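Local coordinates for regulatory protein, TetR family (Rhodobacter sphaeroides 2.4.1, PDB 3BRU) that represses transcription of its own operon, probably by binding two operator sequences in the promoter, at residues L152-R164 against P178-E190. Sequence-based numbering, arbitrary orientation.
Sequences LETWQRRTAQLFR and PDALAEAFWIGWE
Trp-186 donates its indole N-H to the hydroxyl of Thr-159, NE1 to OG1 2.8 Å, nearly straight and lying in the ring plane. A threonine suits this place because OG1, beside its own backbone N (chi1 -52°), both accepts the hydrogen bond from NE1 and donates one to the carbonyl of Trp-155, with OG1 of Thr-159 2.6 Å from O of Trp-155. Two polar groups are thus satisfied inside a buried interface, and the bond and the packing on the ring face help fix the indole's rotation.

The aromatic contacts lie beside this bond. CB of Trp-155 sits over one face of the Trp-186 six-membered ring, 4.0 Å from its centroid, while the two indoles meet obliquely with planes at 38°. A phenylalanine in place of Trp-186 would probably leave the Thr-159 hydroxyl without its donor and the ring freer to turn. On Phe-163, CD2 of Leu-181 lies over the ring centre, and the edge meets the backbone of Pro-178 and Ala-182.

The segment axes approach to 8.1 Å, which the small alanines probably permit. CB of Ala-182 is a knob among Gln-156, Thr-159, Ala-160 and Phe-163, 3.8 Å from CB of Ala-160. At the end of the contact CG of Arg-164 packs on CG of Pro-178 at 3.7 Å.

Gln-156 lays its extended chain against Glu-183, but their polar ends bind Arg-195 and Ser-207 of the second subunit. The axes of 152-164 and 178-190, on helices 143-167 and 178-199 of the TetR C-terminal domain, run 129° apart, with helix 74-97 touching Trp-155 and Thr-159, and helix 203-212 touching Leu-181.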
loop_
_atom_site.group_PDB
_atom_site.type_symbol
_atom_site.label_atom_id
_atom_site.label_comp_id
_atom_site.label_asym_id
_atom_site.label_seq_id
_atom_site.Cartn_x
_atom_site.Cartn_y
_atom_site.Cartn_z
ATOM N N LEU A 152 -10.442 2.174 8.405
ATOM C CA LEU A 152 -9.772 3.304 7.771
ATOM C C LEU A 152 -10.560 4.617 7.882
ATOM O O LEU A 152 -10.002 5.679 8.146
ATOM C CB LEU A 152 -9.521 2.970 6.289
ATOM C CG LEU A 152 -8.374 1.971 5.973
ATOM C CD1 LEU A 152 -8.444 1.411 4.511
ATOM C CD2 LEU A 152 -7.009 2.575 6.252
ATOM N N GLU A 153 -11.861 4.540 7.642
ATOM C CA GLU A 153 -12.725 5.683 7.796
ATOM C C GLU A 153 -12.780 6.155 9.236
ATOM O O GLU A 153 -12.863 7.354 9.463
ATOM C CB GLU A 153 -14.098 5.402 7.217
ATOM C CG GLU A 153 -14.093 5.640 5.706
ATOM C CD GLU A 153 -15.284 5.000 5.006
ATOM O OE1 GLU A 153 -16.132 4.396 5.719
ATOM O OE2 GLU A 153 -15.368 5.082 3.748
ATOM N N THR A 154 -12.697 5.249 10.202
ATOM C CA THR A 154 -12.590 5.667 11.597
ATOM C C THR A 154 -11.334 6.482 11.846
ATOM O O THR A 154 -11.392 7.558 12.461
ATOM C CB THR A 154 -12.633 4.456 12.582
ATOM O OG1 THR A 154 -13.901 3.813 12.437
ATOM C CG2 THR A 154 -12.462 4.900 14.079
ATOM N N TRP A 155 -10.200 5.968 11.373
ATOM C CA TRP A 155 -8.941 6.655 11.508
ATOM C C TRP A 155 -8.984 8.048 10.875
ATOM O O TRP A 155 -8.480 9.032 11.474
ATOM C CB TRP A 155 -7.843 5.818 10.908
ATOM C CG TRP A 155 -7.615 4.500 11.607
ATOM C CD1 TRP A 155 -8.087 4.104 12.849
ATOM C CD2 TRP A 155 -6.826 3.409 11.120
ATOM N NE1 TRP A 155 -7.650 2.827 13.138
ATOM C CE2 TRP A 155 -6.871 2.380 12.103
ATOM C CE3 TRP A 155 -6.077 3.196 9.939
ATOM C CZ2 TRP A 155 -6.212 1.153 11.933
ATOM C CZ3 TRP A 155 -5.409 1.977 9.774
ATOM C CH2 TRP A 155 -5.480 0.973 10.766
ATOM N N GLN A 156 -9.578 8.126 9.678
ATOM C CA GLN A 156 -9.752 9.370 8.942
ATOM C C GLN A 156 -10.641 10.377 9.667
ATOM O O GLN A 156 -10.322 11.549 9.705
ATOM C CB GLN A 156 -10.321 9.073 7.537
ATOM C CG GLN A 156 -9.288 8.550 6.557
ATOM C CD GLN A 156 -9.867 8.088 5.214
ATOM O OE1 GLN A 156 -9.166 7.435 4.443
ATOM N NE2 GLN A 156 -11.143 8.402 4.941
ATOM N N ARG A 157 -11.740 9.922 10.248
ATOM C CA ARG A 157 -12.620 10.792 11.051
ATOM C C ARG A 157 -11.905 11.373 12.283
ATOM O O ARG A 157 -12.142 12.528 12.673
ATOM C CB ARG A 157 -13.827 10.007 11.553
ATOM C CG ARG A 157 -15.088 10.290 10.852
ATOM C CD ARG A 157 -16.277 9.504 11.480
ATOM N NE ARG A 157 -16.305 8.112 11.020
ATOM C CZ ARG A 157 -16.103 7.055 11.804
ATOM N NH1 ARG A 157 -15.888 7.192 13.132
ATOM N NH2 ARG A 157 -16.119 5.849 11.253
ATOM N N ARG A 158 -11.060 10.572 12.928
ATOM C CA ARG A 158 -10.345 11.067 14.109
ATOM C C ARG A 158 -9.321 12.131 13.698
ATOM O O ARG A 158 -9.139 13.128 14.385
ATOM C CB ARG A 158 -9.667 9.924 14.863
ATOM C CG ARG A 158 -10.647 8.936 15.455
ATOM C CD ARG A 158 -9.907 7.918 16.327
ATOM N NE ARG A 158 -9.395 8.533 17.552
ATOM C CZ ARG A 158 -8.908 7.863 18.603
ATOM N NH1 ARG A 158 -8.844 6.526 18.600
ATOM N NH2 ARG A 158 -8.500 8.543 19.669
ATOM N N THR A 159 -8.696 11.908 12.541
ATOM C CA THR A 159 -7.647 12.761 11.997
ATOM C C THR A 159 -8.193 14.099 11.477
ATOM O O THR A 159 -7.582 15.129 11.724
ATOM C CB THR A 159 -6.859 11.987 10.930
ATOM O OG1 THR A 159 -6.461 10.747 11.513
ATOM C CG2 THR A 159 -5.615 12.726 10.454
ATOM N N ALA A 160 -9.332 14.075 10.787
ATOM C CA ALA A 160 -10.015 15.297 10.357
ATOM C C ALA A 160 -10.399 16.150 11.556
ATOM O O ALA A 160 -10.267 17.364 11.523
ATOM C CB ALA A 160 -11.221 14.972 9.542
ATOM N N GLN A 161 -10.851 15.511 12.624
ATOM C CA GLN A 161 -11.187 16.237 13.853
ATOM C C GLN A 161 -9.923 16.916 14.410
ATOM O O GLN A 161 -9.965 18.074 14.785
ATOM C CB GLN A 161 -11.830 15.311 14.865
ATOM C CG GLN A 161 -12.291 15.992 16.143
ATOM C CD GLN A 161 -12.408 14.998 17.314
ATOM O OE1 GLN A 161 -12.320 13.766 17.129
ATOM N NE2 GLN A 161 -12.599 15.531 18.528
ATOM N N LEU A 162 -8.792 16.201 14.387
ATOM C CA LEU A 162 -7.492 16.762 14.737
ATOM C C LEU A 162 -7.177 17.996 13.896
ATOM O O LEU A 162 -6.803 19.051 14.449
ATOM C CB LEU A 162 -6.392 15.717 14.555
ATOM C CG LEU A 162 -5.005 16.067 15.095
ATOM C CD1 LEU A 162 -5.144 16.671 16.485
ATOM C CD2 LEU A 162 -4.111 14.823 15.180
ATOM N N PHE A 163 -7.339 17.848 12.571
ATOM C CA PHE A 163 -7.155 18.945 11.626
ATOM C C PHE A 163 -8.125 20.122 11.853
ATOM O O PHE A 163 -7.717 21.259 11.674
ATOM C CB PHE A 163 -7.188 18.485 10.149
ATOM C CG PHE A 163 -6.055 17.560 9.758
ATOM C CD1 PHE A 163 -4.785 17.685 10.323
ATOM C CD2 PHE A 163 -6.245 16.569 8.791
ATOM C CE1 PHE A 163 -3.731 16.800 9.950
ATOM C CE2 PHE A 163 -5.200 15.712 8.408
ATOM C CZ PHE A 163 -3.941 15.822 8.991
ATOM N N ARG A 164 -9.389 19.871 12.209
ATOM C CA ARG A 164 -10.298 20.974 12.567
ATOM C C ARG A 164 -9.813 21.740 13.787
ATOM O O ARG A 164 -9.929 22.953 13.836
ATOM C CB ARG A 164 -11.730 20.503 12.795
ATOM C CG ARG A 164 -12.510 20.370 11.532
ATOM C CD ARG A 164 -14.014 20.166 11.776
ATOM N NE ARG A 164 -14.246 18.896 12.464
ATOM C CZ ARG A 164 -14.304 17.703 11.875
ATOM N NH1 ARG A 164 -14.192 17.604 10.536
ATOM N NH2 ARG A 164 -14.475 16.619 12.638
ATOM N N PRO A 178 -10.190 19.851 6.037
ATOM C CA PRO A 178 -9.697 18.853 7.016
ATOM C C PRO A 178 -10.013 17.405 6.632
ATOM O O PRO A 178 -9.184 16.522 6.873
ATOM C CB PRO A 178 -10.356 19.260 8.345
ATOM C CG PRO A 178 -11.393 20.269 8.019
ATOM C CD PRO A 178 -11.081 20.857 6.662
ATOM N N ASP A 179 -11.159 17.152 6.009
ATOM C CA ASP A 179 -11.495 15.778 5.608
ATOM C C ASP A 179 -10.622 15.245 4.466
ATOM O O ASP A 179 -10.241 14.062 4.478
ATOM C CB ASP A 179 -12.954 15.678 5.194
ATOM C CG ASP A 179 -13.891 15.873 6.349
ATOM O OD1 ASP A 179 -13.778 15.099 7.346
ATOM O OD2 ASP A 179 -14.747 16.793 6.246
ATOM N N ALA A 180 -10.355 16.108 3.477
ATOM C CA ALA A 180 -9.512 15.774 2.310
ATOM C C ALA A 180 -8.065 15.537 2.730
ATOM O O ALA A 180 -7.386 14.593 2.298
ATOM C CB ALA A 180 -9.595 16.896 1.225
ATOM N N LEU A 181 -7.607 16.390 3.619
ATOM C CA LEU A 181 -6.262 16.242 4.157
ATOM C C LEU A 181 -6.121 14.957 5.018
ATOM O O LEU A 181 -5.134 14.213 4.889
ATOM C CB LEU A 181 -5.904 17.499 4.925
ATOM C CG LEU A 181 -4.409 17.769 4.982
ATOM C CD1 LEU A 181 -3.845 17.943 3.590
ATOM C CD2 LEU A 181 -4.180 18.985 5.862
ATOM N N ALA A 182 -7.140 14.656 5.821
ATOM C CA ALA A 182 -7.154 13.423 6.622
ATOM C C ALA A 182 -7.100 12.185 5.724
ATOM O O ALA A 182 -6.435 11.216 6.058
ATOM C CB ALA A 182 -8.383 13.372 7.536
ATOM N N GLU A 183 -7.827 12.226 4.592
ATOM C CA GLU A 183 -7.840 11.135 3.681
ATOM C C GLU A 183 -6.489 11.044 2.992
ATOM O O GLU A 183 -5.938 9.949 2.867
ATOM C CB GLU A 183 -8.974 11.250 2.653
ATOM C CG GLU A 183 -9.040 9.992 1.780
ATOM C CD GLU A 183 -10.113 10.031 0.713
ATOM O OE1 GLU A 183 -10.700 11.118 0.494
ATOM O OE2 GLU A 183 -10.355 8.977 0.077
ATOM N N ALA A 184 -5.953 12.171 2.533
ATOM C CA ALA A 184 -4.626 12.137 1.929
ATOM C C ALA A 184 -3.557 11.648 2.917
ATOM O O ALA A 184 -2.729 10.846 2.514
ATOM C CB ALA A 184 -4.244 13.464 1.328
ATOM N N PHE A 185 -3.594 12.079 4.198
ATOM C CA PHE A 185 -2.697 11.509 5.227
ATOM C C PHE A 185 -2.736 9.964 5.296
ATOM O O PHE A 185 -1.684 9.328 5.258
ATOM C CB PHE A 185 -2.927 12.075 6.650
ATOM C CG PHE A 185 -1.966 11.503 7.682
ATOM C CD1 PHE A 185 -0.711 12.070 7.868
ATOM C CD2 PHE A 185 -2.274 10.349 8.393
ATOM C CE1 PHE A 185 0.206 11.520 8.790
ATOM C CE2 PHE A 185 -1.360 9.784 9.301
ATOM C CZ PHE A 185 -0.117 10.382 9.503
ATOM N N TRP A 186 -3.926 9.374 5.409
ATOM C CA TRP A 186 -4.035 7.913 5.546
ATOM C C TRP A 186 -3.689 7.124 4.275
ATOM O O TRP A 186 -3.096 6.017 4.364
ATOM C CB TRP A 186 -5.382 7.491 6.191
ATOM C CG TRP A 186 -5.323 7.798 7.676
ATOM C CD1 TRP A 186 -5.833 8.892 8.302
ATOM C CD2 TRP A 186 -4.611 7.049 8.678
ATOM N NE1 TRP A 186 -5.494 8.871 9.651
ATOM C CE2 TRP A 186 -4.744 7.752 9.900
ATOM C CE3 TRP A 186 -3.872 5.845 8.658
ATOM C CZ2 TRP A 186 -4.199 7.278 11.106
ATOM C CZ3 TRP A 186 -3.306 5.387 9.851
ATOM C CH2 TRP A 186 -3.480 6.103 11.055
ATOM N N ILE A 187 -4.021 7.689 3.106
ATOM C CA ILE A 187 -3.545 7.146 1.814
ATOM C C ILE A 187 -1.993 7.101 1.820
ATOM O O ILE A 187 -1.387 6.071 1.548
ATOM C CB ILE A 187 -4.009 7.999 0.578
ATOM C CG1 ILE A 187 -5.519 7.886 0.299
ATOM C CG2 ILE A 187 -3.135 7.688 -0.663
ATOM C CD1 ILE A 187 -6.039 8.902 -0.739
ATOM N N GLY A 188 -1.364 8.218 2.145
ATOM C CA GLY A 188 0.089 8.312 2.071
ATOM C C GLY A 188 0.823 7.526 3.131
ATOM O O GLY A 188 1.856 6.889 2.843
ATOM N N TRP A 189 0.285 7.549 4.351
ATOM C CA TRP A 189 0.886 6.805 5.484
ATOM C C TRP A 189 0.889 5.287 5.326
ATOM O O TRP A 189 1.821 4.631 5.677
ATOM C CB TRP A 189 0.194 7.212 6.774
ATOM C CG TRP A 189 0.713 6.576 7.987
ATOM C CD1 TRP A 189 0.058 5.686 8.771
ATOM C CD2 TRP A 189 1.999 6.772 8.577
ATOM N NE1 TRP A 189 0.850 5.314 9.838
ATOM C CE2 TRP A 189 2.054 5.963 9.736
ATOM C CE3 TRP A 189 3.130 7.528 8.224
ATOM C CZ2 TRP A 189 3.191 5.909 10.569
ATOM C CZ3 TRP A 189 4.262 7.475 9.053
ATOM C CH2 TRP A 189 4.279 6.666 10.209
ATOM N N GLU A 190 -0.181 4.733 4.786
ATOM C CA GLU A 190 -0.206 3.305 4.459
ATOM C C GLU A 190 0.826 2.928 3.374
ATOM O O GLU A 190 1.383 1.813 3.398
ATOM C CB GLU A 190 -1.621 2.864 4.045
ATOM C CG GLU A 190 -2.625 2.760 5.183
ATOM C CD GLU A 190 -2.308 1.646 6.211
ATOM O OE1 GLU A 190 -1.572 0.666 5.893
ATOM O OE2 GLU A 190 -2.791 1.756 7.363
#